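Local coordinates for protein ribokinase, putative (PDB 3B1N) that probably phosphorylates nucleosides with ATP as a kinase of the ribokinase (PfkB) family, and binds ADP and the nucleoside mizoribine, at residues L70-A75 against V92-D97; E184-I189 against S212-L217; Q236-R241 against A272-S277; V245-G250 against A285-Q290. All blocks are in the same frame, centred on the assembly; numbering follows the deposited sequence.

Interaction 1 of 4, residues L70-A75 against V92-D97; sequences LGAVDA and VRVLPD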
# COMPACT_ATOMS: atom_id res chain seq x y z
N LEU B 70 -1.53 22.40 7.59
CA LEU B 70 -2.78 21.76 7.13
C LEU B 70 -3.34 22.54 5.93
O LEU B 70 -2.89 23.67 5.65
CB LEU B 70 -3.85 21.75 8.23
CG LEU B 70 -3.60 20.69 9.31
CD1 LEU B 70 -4.57 21.04 10.48
CD2 LEU B 70 -3.86 19.30 8.74
N GLY B 71 -4.26 21.92 5.20
CA GLY B 71 -4.87 22.59 4.02
C GLY B 71 -6.29 23.02 4.38
O GLY B 71 -7.04 22.21 4.92
N ALA B 72 -6.68 24.26 4.07
CA ALA B 72 -8.00 24.75 4.44
C ALA B 72 -9.18 23.94 3.95
O ALA B 72 -10.24 23.96 4.58
CB ALA B 72 -8.17 26.21 3.99
N VAL B 73 -9.05 23.25 2.82
CA VAL B 73 -10.19 22.56 2.28
C VAL B 73 -10.71 21.55 3.26
O VAL B 73 -11.92 21.35 3.36
CB VAL B 73 -9.86 21.87 0.92
CG1 VAL B 73 -11.06 20.99 0.39
CG2 VAL B 73 -9.48 22.90 -0.10
N ASP B 74 -9.80 20.86 3.97
CA ASP B 74 -10.26 19.78 4.85
C ASP B 74 -9.60 19.80 6.21
O ASP B 74 -9.68 18.83 6.92
CB ASP B 74 -10.10 18.43 4.15
CG ASP B 74 -8.70 18.16 3.73
OD1 ASP B 74 -7.81 19.00 4.00
OD2 ASP B 74 -8.49 17.08 3.09
N ALA B 75 -9.04 20.95 6.59
CA ALA B 75 -8.40 21.08 7.93
C ALA B 75 -9.38 21.05 9.09
O ALA B 75 -8.96 20.66 10.21
CB ALA B 75 -7.60 22.33 8.02
N VAL B 92 0.18 25.57 14.26
CA VAL B 92 -0.50 24.83 13.17
C VAL B 92 -0.96 25.88 12.14
O VAL B 92 -1.91 26.65 12.40
CB VAL B 92 -1.67 23.97 13.69
CG1 VAL B 92 -2.41 23.27 12.52
CG2 VAL B 92 -1.15 22.94 14.66
N ARG B 93 -0.33 25.92 10.97
CA ARG B 93 -0.68 26.91 9.95
C ARG B 93 -1.59 26.27 8.91
O ARG B 93 -1.30 25.17 8.45
CB ARG B 93 0.58 27.51 9.30
CG ARG B 93 0.24 28.43 8.14
CD ARG B 93 0.98 29.73 8.12
NE ARG B 93 0.88 30.37 6.80
CZ ARG B 93 1.85 31.12 6.29
NH1 ARG B 93 1.72 31.69 5.08
NH2 ARG B 93 2.94 31.31 7.03
N VAL B 94 -2.66 26.94 8.59
CA VAL B 94 -3.64 26.44 7.62
C VAL B 94 -3.50 27.18 6.28
O VAL B 94 -3.65 28.40 6.24
CB VAL B 94 -5.05 26.60 8.16
CG1 VAL B 94 -6.07 26.11 7.12
CG2 VAL B 94 -5.20 25.79 9.45
N LEU B 95 -3.25 26.45 5.20
CA LEU B 95 -3.05 27.10 3.88
C LEU B 95 -4.32 27.15 3.08
O LEU B 95 -5.02 26.15 2.90
CB LEU B 95 -2.01 26.35 3.07
CG LEU B 95 -0.72 25.98 3.78
CD1 LEU B 95 0.19 25.17 2.81
CD2 LEU B 95 -0.04 27.22 4.32
N PRO B 96 -4.67 28.33 2.53
CA PRO B 96 -5.94 28.45 1.81
C PRO B 96 -5.99 27.64 0.56
O PRO B 96 -4.96 27.39 -0.07
CB PRO B 96 -6.02 29.96 1.44
CG PRO B 96 -5.12 30.60 2.36
CD PRO B 96 -4.04 29.63 2.79
N ASP B 97 -7.20 27.15 0.24
CA ASP B 97 -7.45 26.48 -1.05
C ASP B 97 -6.51 25.30 -1.32
O ASP B 97 -6.12 25.00 -2.48
CB ASP B 97 -7.40 27.51 -2.21
CG ASP B 97 -7.95 26.94 -3.50
OD1 ASP B 97 -7.31 27.13 -4.58
OD2 ASP B 97 -9.01 26.29 -3.44

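Interaction 2 of 4, residues E184-I189 against S212-L217; sequences ELATYI and SRVQAL. With NA (sodium ion), chain H.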
# COMPACT_ATOMS: atom_id res chain seq x y z
N GLU B 184 24.72 15.42 13.39
CA GLU B 184 25.64 16.29 14.15
C GLU B 184 24.88 17.32 15.03
O GLU B 184 25.13 17.44 16.23
CB GLU B 184 26.66 16.99 13.22
CG GLU B 184 27.80 16.04 12.72
CD GLU B 184 28.41 16.50 11.40
OE1 GLU B 184 29.26 15.75 10.82
OE2 GLU B 184 28.04 17.61 10.92
N LEU B 185 23.89 17.98 14.46
CA LEU B 185 23.09 18.97 15.17
C LEU B 185 22.16 18.38 16.25
O LEU B 185 21.88 19.03 17.25
CB LEU B 185 22.24 19.77 14.18
CG LEU B 185 22.98 20.59 13.11
CD1 LEU B 185 21.95 21.19 12.16
CD2 LEU B 185 23.90 21.69 13.71
N ALA B 186 21.65 17.18 16.00
CA ALA B 186 20.61 16.61 16.88
C ALA B 186 21.13 16.28 18.28
O ALA B 186 22.27 15.85 18.44
CB ALA B 186 20.04 15.32 16.24
N THR B 187 20.27 16.40 19.28
CA THR B 187 20.61 15.95 20.64
C THR B 187 20.39 14.44 20.78
O THR B 187 21.14 13.74 21.44
CB THR B 187 19.74 16.64 21.70
OG1 THR B 187 19.56 18.03 21.37
CG2 THR B 187 20.34 16.42 23.10
N TYR B 188 19.30 13.95 20.18
CA TYR B 188 19.02 12.52 20.23
C TYR B 188 18.55 12.08 18.84
O TYR B 188 18.07 12.92 18.07
CB TYR B 188 17.90 12.18 21.27
CG TYR B 188 17.87 13.05 22.51
CD1 TYR B 188 17.13 14.21 22.56
CD2 TYR B 188 18.63 12.69 23.65
CE1 TYR B 188 17.08 14.98 23.70
CE2 TYR B 188 18.61 13.48 24.79
CZ TYR B 188 17.82 14.61 24.80
OH TYR B 188 17.76 15.42 25.93
N ILE B 189 18.69 10.80 18.53
CA ILE B 189 18.05 10.27 17.31
C ILE B 189 17.17 9.09 17.71
O ILE B 189 17.54 8.25 18.53
CB ILE B 189 19.11 9.96 16.17
CG1 ILE B 189 18.44 9.49 14.88
CG2 ILE B 189 20.22 8.99 16.64
CD1 ILE B 189 19.42 9.35 13.73
N SER B 212 28.24 8.33 18.86
CA SER B 212 29.23 9.30 19.35
C SER B 212 28.83 10.74 19.08
O SER B 212 29.38 11.64 19.71
CB SER B 212 30.62 8.99 18.79
OG SER B 212 30.74 9.42 17.45
N ARG B 213 27.88 10.97 18.17
CA ARG B 213 27.47 12.33 17.79
C ARG B 213 26.15 12.82 18.40
O ARG B 213 25.68 13.92 18.06
CB ARG B 213 27.45 12.45 16.27
CG ARG B 213 28.84 12.17 15.65
CD ARG B 213 28.72 12.18 14.16
NE ARG B 213 30.02 12.34 13.48
CZ ARG B 213 30.93 11.38 13.37
NH1 ARG B 213 32.05 11.65 12.71
NH2 ARG B 213 30.75 10.19 13.92
N VAL B 214 25.56 12.01 19.26
CA VAL B 214 24.33 12.37 19.97
C VAL B 214 24.42 11.96 21.43
O VAL B 214 25.26 11.15 21.82
CB VAL B 214 23.07 11.67 19.33
CG1 VAL B 214 22.74 12.28 17.95
CG2 VAL B 214 23.26 10.12 19.26
N GLN B 215 23.53 12.51 22.23
CA GLN B 215 23.40 12.08 23.62
C GLN B 215 22.77 10.69 23.77
O GLN B 215 23.10 9.95 24.71
CB GLN B 215 22.66 13.12 24.46
CG GLN B 215 23.50 14.40 24.62
CD GLN B 215 22.82 15.43 25.51
OE1 GLN B 215 21.95 15.10 26.32
NE2 GLN B 215 23.22 16.71 25.36
N ALA B 216 21.82 10.36 22.87
CA ALA B 216 21.25 9.01 22.93
C ALA B 216 20.82 8.63 21.53
O ALA B 216 20.34 9.49 20.78
CB ALA B 216 20.03 8.91 23.89
N LEU B 217 21.04 7.37 21.19
CA LEU B 217 20.58 6.75 19.93
C LEU B 217 19.57 5.70 20.34
O LEU B 217 19.89 4.72 21.02
CB LEU B 217 21.74 6.09 19.19
CG LEU B 217 21.47 5.11 18.03
CD1 LEU B 217 20.58 5.74 16.95
CD2 LEU B 217 22.76 4.56 17.43
NA NA H . 24.34 15.58 17.46
O HOH W 1 25.23 16.74 19.45

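Interaction 3 of 4, residues Q236-R241 against A272-S277; sequences QIPAVR and AGRLAS. With ADP (adenosine-5'-diphosphate), chain G.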
# COMPACT_ATOMS: atom_id res chain seq x y z
N GLN B 236 18.45 -1.92 27.50
CA GLN B 236 17.62 -2.84 26.75
C GLN B 236 16.21 -2.68 27.29
O GLN B 236 15.89 -3.11 28.41
CB GLN B 236 18.09 -4.27 26.94
CG GLN B 236 19.55 -4.52 26.52
CD GLN B 236 19.75 -4.47 25.02
OE1 GLN B 236 20.81 -4.05 24.53
NE2 GLN B 236 18.73 -4.86 24.27
N ILE B 237 15.33 -2.06 26.50
CA ILE B 237 14.01 -1.76 26.97
C ILE B 237 13.08 -2.89 26.53
O ILE B 237 12.99 -3.17 25.32
CB ILE B 237 13.49 -0.45 26.29
CG1 ILE B 237 14.46 0.73 26.53
CG2 ILE B 237 12.03 -0.13 26.74
CD1 ILE B 237 14.67 1.06 28.05
N PRO B 238 12.39 -3.53 27.47
CA PRO B 238 11.46 -4.59 27.06
C PRO B 238 10.21 -4.05 26.43
O PRO B 238 9.75 -2.97 26.81
CB PRO B 238 11.09 -5.29 28.38
CG PRO B 238 11.57 -4.39 29.48
CD PRO B 238 12.43 -3.30 28.93
N ALA B 239 9.61 -4.84 25.54
CA ALA B 239 8.24 -4.57 25.16
C ALA B 239 7.26 -4.82 26.29
O ALA B 239 7.52 -5.63 27.19
CB ALA B 239 7.84 -5.43 23.93
N VAL B 240 6.12 -4.15 26.24
CA VAL B 240 4.98 -4.46 27.09
C VAL B 240 4.07 -5.36 26.27
O VAL B 240 3.75 -5.02 25.14
CB VAL B 240 4.23 -3.18 27.55
CG1 VAL B 240 2.99 -3.47 28.37
CG2 VAL B 240 5.15 -2.36 28.42
N ARG B 241 3.67 -6.50 26.83
CA ARG B 241 2.72 -7.39 26.13
C ARG B 241 1.46 -6.65 25.77
O ARG B 241 0.78 -6.08 26.63
CB ARG B 241 2.39 -8.62 27.01
CG ARG B 241 1.53 -9.67 26.32
CD ARG B 241 1.93 -11.08 26.75
NE ARG B 241 2.27 -11.89 25.57
CZ ARG B 241 3.50 -12.03 25.06
NH1 ARG B 241 3.69 -12.78 23.98
NH2 ARG B 241 4.54 -11.43 25.63
N ALA B 272 12.30 6.22 31.07
CA ALA B 272 11.74 6.94 29.92
C ALA B 272 11.46 5.91 28.83
O ALA B 272 10.43 5.97 28.17
CB ALA B 272 12.72 7.98 29.39
N GLY B 273 12.41 5.01 28.65
CA GLY B 273 12.26 3.94 27.63
C GLY B 273 11.06 3.07 27.94
O GLY B 273 10.31 2.72 27.02
N ARG B 274 10.87 2.69 29.21
CA ARG B 274 9.77 1.79 29.52
C ARG B 274 8.43 2.50 29.34
O ARG B 274 7.44 1.89 28.92
CB ARG B 274 9.94 1.24 30.95
CG ARG B 274 10.96 0.14 30.97
CD ARG B 274 11.30 -0.23 32.41
NE ARG B 274 12.15 -1.45 32.41
CZ ARG B 274 13.43 -1.48 32.04
NH1 ARG B 274 14.08 -0.40 31.60
NH2 ARG B 274 14.09 -2.66 32.11
N LEU B 275 8.38 3.81 29.65
CA LEU B 275 7.14 4.54 29.43
C LEU B 275 6.81 4.58 27.92
O LEU B 275 5.65 4.37 27.56
CB LEU B 275 7.23 5.97 30.03
CG LEU B 275 5.96 6.79 29.81
CD1 LEU B 275 4.75 6.22 30.56
CD2 LEU B 275 6.23 8.25 30.30
N ALA B 276 7.82 4.88 27.11
CA ALA B 276 7.69 4.91 25.64
C ALA B 276 7.16 3.54 25.16
O ALA B 276 6.24 3.46 24.34
CB ALA B 276 9.03 5.22 25.05
N SER B 277 7.78 2.47 25.65
CA SER B 277 7.43 1.09 25.29
C SER B 277 5.98 0.79 25.66
O SER B 277 5.19 0.24 24.84
CB SER B 277 8.38 0.17 26.03
OG SER B 277 8.09 -1.16 25.63
PB ADP G . 7.53 2.17 14.12
O1B ADP G . 8.02 1.32 12.96
O2B ADP G . 8.29 3.46 14.16
O3B ADP G . 6.08 2.40 14.35
PA ADP G . 8.13 -0.07 16.03
O1A ADP G . 7.33 -1.04 15.15
O2A ADP G . 9.58 -0.33 16.29
O3A ADP G . 8.12 1.41 15.48
O5' ADP G . 7.25 -0.03 17.32
C5' ADP G . 7.62 0.96 18.30
C4' ADP G . 7.41 0.48 19.73
O4' ADP G . 6.02 0.17 19.93
C3' ADP G . 8.19 -0.81 20.09
O3' ADP G . 9.55 -0.52 20.44
C2' ADP G . 7.30 -1.38 21.16
O2' ADP G . 7.61 -0.76 22.43
C1' ADP G . 5.91 -0.99 20.76
N9 ADP G . 5.32 -2.07 19.93
C8 ADP G . 5.34 -2.23 18.56
N7 ADP G . 4.72 -3.41 18.22
C5 ADP G . 4.39 -4.02 19.35
C6 ADP G . 3.76 -5.29 19.70
N6 ADP G . 3.38 -6.11 18.68
N1 ADP G . 3.58 -5.58 20.97
C2 ADP G . 3.96 -4.75 21.98
N3 ADP G . 4.53 -3.56 21.73
C4 ADP G . 4.78 -3.17 20.48
O HOH W 2 5.90 -2.30 23.97

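Interaction 4 of 4, residues V245-G250 against A285-Q290; sequences VIDPTG and AHQGPQ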
# COMPACT_ATOMS: atom_id res chain seq x y z
N VAL B 245 -3.34 -7.14 19.22
CA VAL B 245 -2.70 -6.44 18.12
C VAL B 245 -3.71 -6.15 17.03
O VAL B 245 -4.17 -7.06 16.28
CB VAL B 245 -1.50 -7.23 17.52
CG1 VAL B 245 -0.91 -6.52 16.28
CG2 VAL B 245 -0.41 -7.48 18.63
N ILE B 246 -4.06 -4.89 16.93
CA ILE B 246 -5.05 -4.44 15.94
C ILE B 246 -4.36 -3.69 14.81
O ILE B 246 -4.58 -4.00 13.60
CB ILE B 246 -6.11 -3.57 16.63
CG1 ILE B 246 -6.86 -4.38 17.70
CG2 ILE B 246 -7.06 -2.99 15.63
CD1 ILE B 246 -7.65 -5.58 17.11
N ASP B 247 -3.50 -2.72 15.14
CA ASP B 247 -2.94 -1.85 14.10
C ASP B 247 -1.63 -1.26 14.59
O ASP B 247 -1.64 -0.48 15.56
CB ASP B 247 -3.91 -0.67 13.84
CG ASP B 247 -3.41 0.27 12.74
OD1 ASP B 247 -2.39 -0.02 12.06
OD2 ASP B 247 -4.07 1.30 12.57
N PRO B 248 -0.52 -1.63 13.98
CA PRO B 248 0.76 -1.04 14.45
C PRO B 248 1.04 0.38 13.98
O PRO B 248 2.06 0.96 14.43
CB PRO B 248 1.84 -1.95 13.87
CG PRO B 248 1.17 -2.86 12.93
CD PRO B 248 -0.34 -2.74 13.01
N THR B 249 0.22 0.94 13.10
CA THR B 249 0.50 2.26 12.57
C THR B 249 0.52 3.29 13.70
O THR B 249 -0.46 3.45 14.41
CB THR B 249 -0.62 2.73 11.60
OG1 THR B 249 -0.74 1.74 10.60
CG2 THR B 249 -0.22 4.04 10.92
N GLY B 250 1.68 3.94 13.85
CA GLY B 250 1.82 5.01 14.83
C GLY B 250 2.46 4.48 16.10
O GLY B 250 2.56 5.23 17.05
N ALA B 285 -3.27 -1.76 20.41
CA ALA B 285 -4.54 -2.42 20.75
C ALA B 285 -5.77 -1.78 20.09
O ALA B 285 -6.91 -2.25 20.31
CB ALA B 285 -4.71 -2.53 22.26
N HIS B 286 -5.57 -0.71 19.30
CA HIS B 286 -6.69 -0.00 18.70
C HIS B 286 -6.33 0.42 17.29
O HIS B 286 -5.15 0.57 16.95
CB HIS B 286 -7.10 1.21 19.55
CG HIS B 286 -7.40 0.86 20.97
ND1 HIS B 286 -8.66 0.50 21.40
CD2 HIS B 286 -6.57 0.74 22.04
CE1 HIS B 286 -8.60 0.19 22.69
NE2 HIS B 286 -7.35 0.35 23.11
N GLN B 287 -7.36 0.63 16.47
CA GLN B 287 -7.21 0.91 15.05
C GLN B 287 -6.96 2.39 14.89
O GLN B 287 -7.81 3.17 15.36
CB GLN B 287 -8.55 0.58 14.37
CG GLN B 287 -8.61 0.90 12.90
CD GLN B 287 -7.53 0.20 12.15
OE1 GLN B 287 -7.24 -0.98 12.42
NE2 GLN B 287 -6.90 0.90 11.20
N GLY B 288 -5.89 2.78 14.20
CA GLY B 288 -5.64 4.20 13.98
C GLY B 288 -4.46 4.56 14.87
O GLY B 288 -4.27 3.94 15.93
N PRO B 289 -3.70 5.59 14.51
CA PRO B 289 -2.58 6.00 15.39
C PRO B 289 -3.03 6.71 16.66
O PRO B 289 -2.22 6.76 17.59
CB PRO B 289 -1.74 6.92 14.49
CG PRO B 289 -2.62 7.28 13.35
CD PRO B 289 -3.66 6.24 13.18
N GLN B 290 -4.27 7.25 16.73
CA GLN B 290 -4.66 8.06 17.89
C GLN B 290 -5.98 7.64 18.54
O GLN B 290 -6.56 8.40 19.30
CB GLN B 290 -4.74 9.54 17.51
CG GLN B 290 -3.45 10.17 16.95
CD GLN B 290 -3.71 11.59 16.43
OE1 GLN B 290 -4.60 12.31 16.98
NE2 GLN B 290 -2.90 12.05 15.49
O HOH W 3 0.52 7.16 17.53

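Interaction 1 of 4, residues L70-A75 against V92-D97
Leu70 and Val94 sit side by side on neighbouring parallel strands, and three backbone hydrogen bonds lock the pairing. Leu70 uses both its polar backbone atoms: its N gives a bond to Arg93 O (2.9 Å, 168° at the hydrogen), and its O receives one from Leu95 N at 2.8 Å. The ladder runs one step past the strand, where Ala72 N reaches Leu95 O at 2.8 Å. The tight part lies on the face that carries Leu70, Val92 and Val94. There Leu70 CD1 meets Val92 CG1 at 3.7 Å, and helix 76-85 covers them through Leu79 and Met82. Val94 CG1, anti to the backbone N (chi1 179°), is turned to the bend after Gly71 and touches Ala72 CA at 3.6 Å and Ala75 CB at 4.2 Å. The far end, past the strands, is looser. Beyond the last bond the chains meet through the methyl of Ala72 against Pro96 CA and through Val73 CG2, which lies 4.0 Å from Asp97 C; all four residues are exposed. Asp74 is turned elsewhere, forming a salt bridge with Arg44 and a hydrogen bond with Ser100. The two strands and helix 76-85 form a right-handed beta-alpha-beta unit at the margin of the central sheet. The chemistry implies that backbone polarity sets the register, while aliphatic side chains pack between the strands and helix 76-85.

Interaction 2 of 4, residues E184-I189 against S212-L217
Glu184 and Arg213 meet at a sodium ion that takes main-chain oxygens from both segments. Glu184 O, Ala186 O and Arg213 O lie 2.4, 2.3 and 2.2 Å from sodium; a water and Ile183 O complete its five ligands. The helix 176-185 ends here, so carbonyls at its C-terminus face the cation. The charged side chains contribute little across the contact: Glu184 OE1 and Arg213 NE stay beyond salt-bridge distance, and the guanidinium bonds to Glu209 O and makes a cation-pi contact with Trp205. Hydrogen bonding then takes over along the chain. Gln215 N donates to Thr187 O in a bent bond (146° at the hydrogen), and Ile189 N donates to Ala216 O at 3.1 Å. Among apolar contacts, Ile189 CG2 presses on Leu217 CD1 at 3.3 Å, tighter than usual for two carbons; this uses one of two deposited Ile189 conformers, so the strain is doubtful. Thr187 CG2, anti to the backbone N, lies beside the Gln215 amide, 3.6 Å from its CD, and also over one face of the Tyr188 ring, toward the rim. Thr187 OG1 bonds instead to Phe163 N. Ala216 N is buried without a polar partner. Parallel neighbours 188-192 and 216-220, joined through helices 193-203 and 207-211, are typical of the Rossmann-like alpha/beta core of ribokinase-family enzymes.

Interaction 3 of 4, residues Q236-R241 against A272-S277
Ile237, Arg274 and Ser277 bury the most surface where the end of strand 233-237 and the loop after it lie against helix 269-284. Ile237 directs its branches at the helix: CG2 comes to 3.3 Å from Gly273 O and 3.7 Å from Ser277 CB, and CD1 to 3.8 Å from Gly273 CA. The glycine lets them in, since a CB at Gly273 would clash with Ile237 CD1. Arg274, extended from CG to NE, carries its guanidinium across Pro238. The proline CD sits over one face of that flat group, 3.6 Å above its plane and offset toward the rim, while NH1 is bonded to Ala270 O one turn back in the helix. Ser277 makes the polar link. Its OG, anti to the backbone N (chi1 -177°), donates to Pro238 O at 2.7 Å, approaching at 132° to the C=O bond and only slightly tilted from the carbonyl plane. The same OG accepts from ADP O2' at 3.3 Å, so one hydroxyl ties the loop to the ribose. A water bridges the junction, accepting from Val240 N at 2.9 Å, donating to Ser277 O and bonding to ADP O2'. Val240 O lies 3.2 Å from ADP C2, putting this loop at the adenine edge of the nucleotide pocket. Around the contact, Phe303 and Phe307 of helix 296-307 pack on Arg274, with Phe307 also reaching Pro238 and Val240; strand 226-230 flanks Ile237 through Ile228, and helix 251-264 packs on Ala276 of helix 269-284 through Phe255 and Leu259.

Interaction 4 of 4, residues V245-G250 against A285-Q290
This buried loop-to-loop contact of the PfkB fold joins the segment leading into helix 251-264 to the one following helix 269-284, and Asp247 meets Gln287 and Gly288 at its centre. An Asx turn shapes the first loop: Asp247 OD1 accepts from Thr249 N at 3.0 Å, from above the carboxylate plane, and from Thr249 OG1 at 2.8 Å on the syn side. With CG anti to the backbone N (chi1 -178°), the carboxylate faces the second loop, where OD2 takes the Gly288 N-H on its anti lone pair at 2.9 Å. Three donors thus grip this buried group and fix its rotation. The Gln287 amide is nearly coplanar with the carboxylate, 11° apart, but its NE2 is not hydrogen-bonded to it. Ile246 lays CG1 3.4 Å from Ala285 O. Lys283 NZ is bonded to both Asp247 O and Gly288 O. Gly250, at the N-cap of helix 251-264, has backbone angles that call for glycine. Gly250 lies near ADP and Pro289 near mizoribine, and one water donates to Gly250 O and Pro289 O, each at 2.8 Å.

All four contacts belong to the PfkB kinase fold. Along the chain interactions 1 and 2 follow in series, whereas 3 and 4 alternate their segments, which adjoin in sequence. Interactions 1, 2 and 3 reach the same nine-stranded sheet: interaction 1 at the outermost strand 88-95, interaction 3 at the opposite outermost strand 233-237, with centres about 36 Å apart, and interaction 2 between them in strand order, about 20 Å from interaction 3, centre to centre. Interaction 4 is about 17 Å from interaction 3, centre to centre; helix 269-284 leads from one to the other. Interaction 3 lines the ADP pocket and interaction 4 approaches both ligands, while 1 and 2 join neighbouring strands away from direct ligand contact.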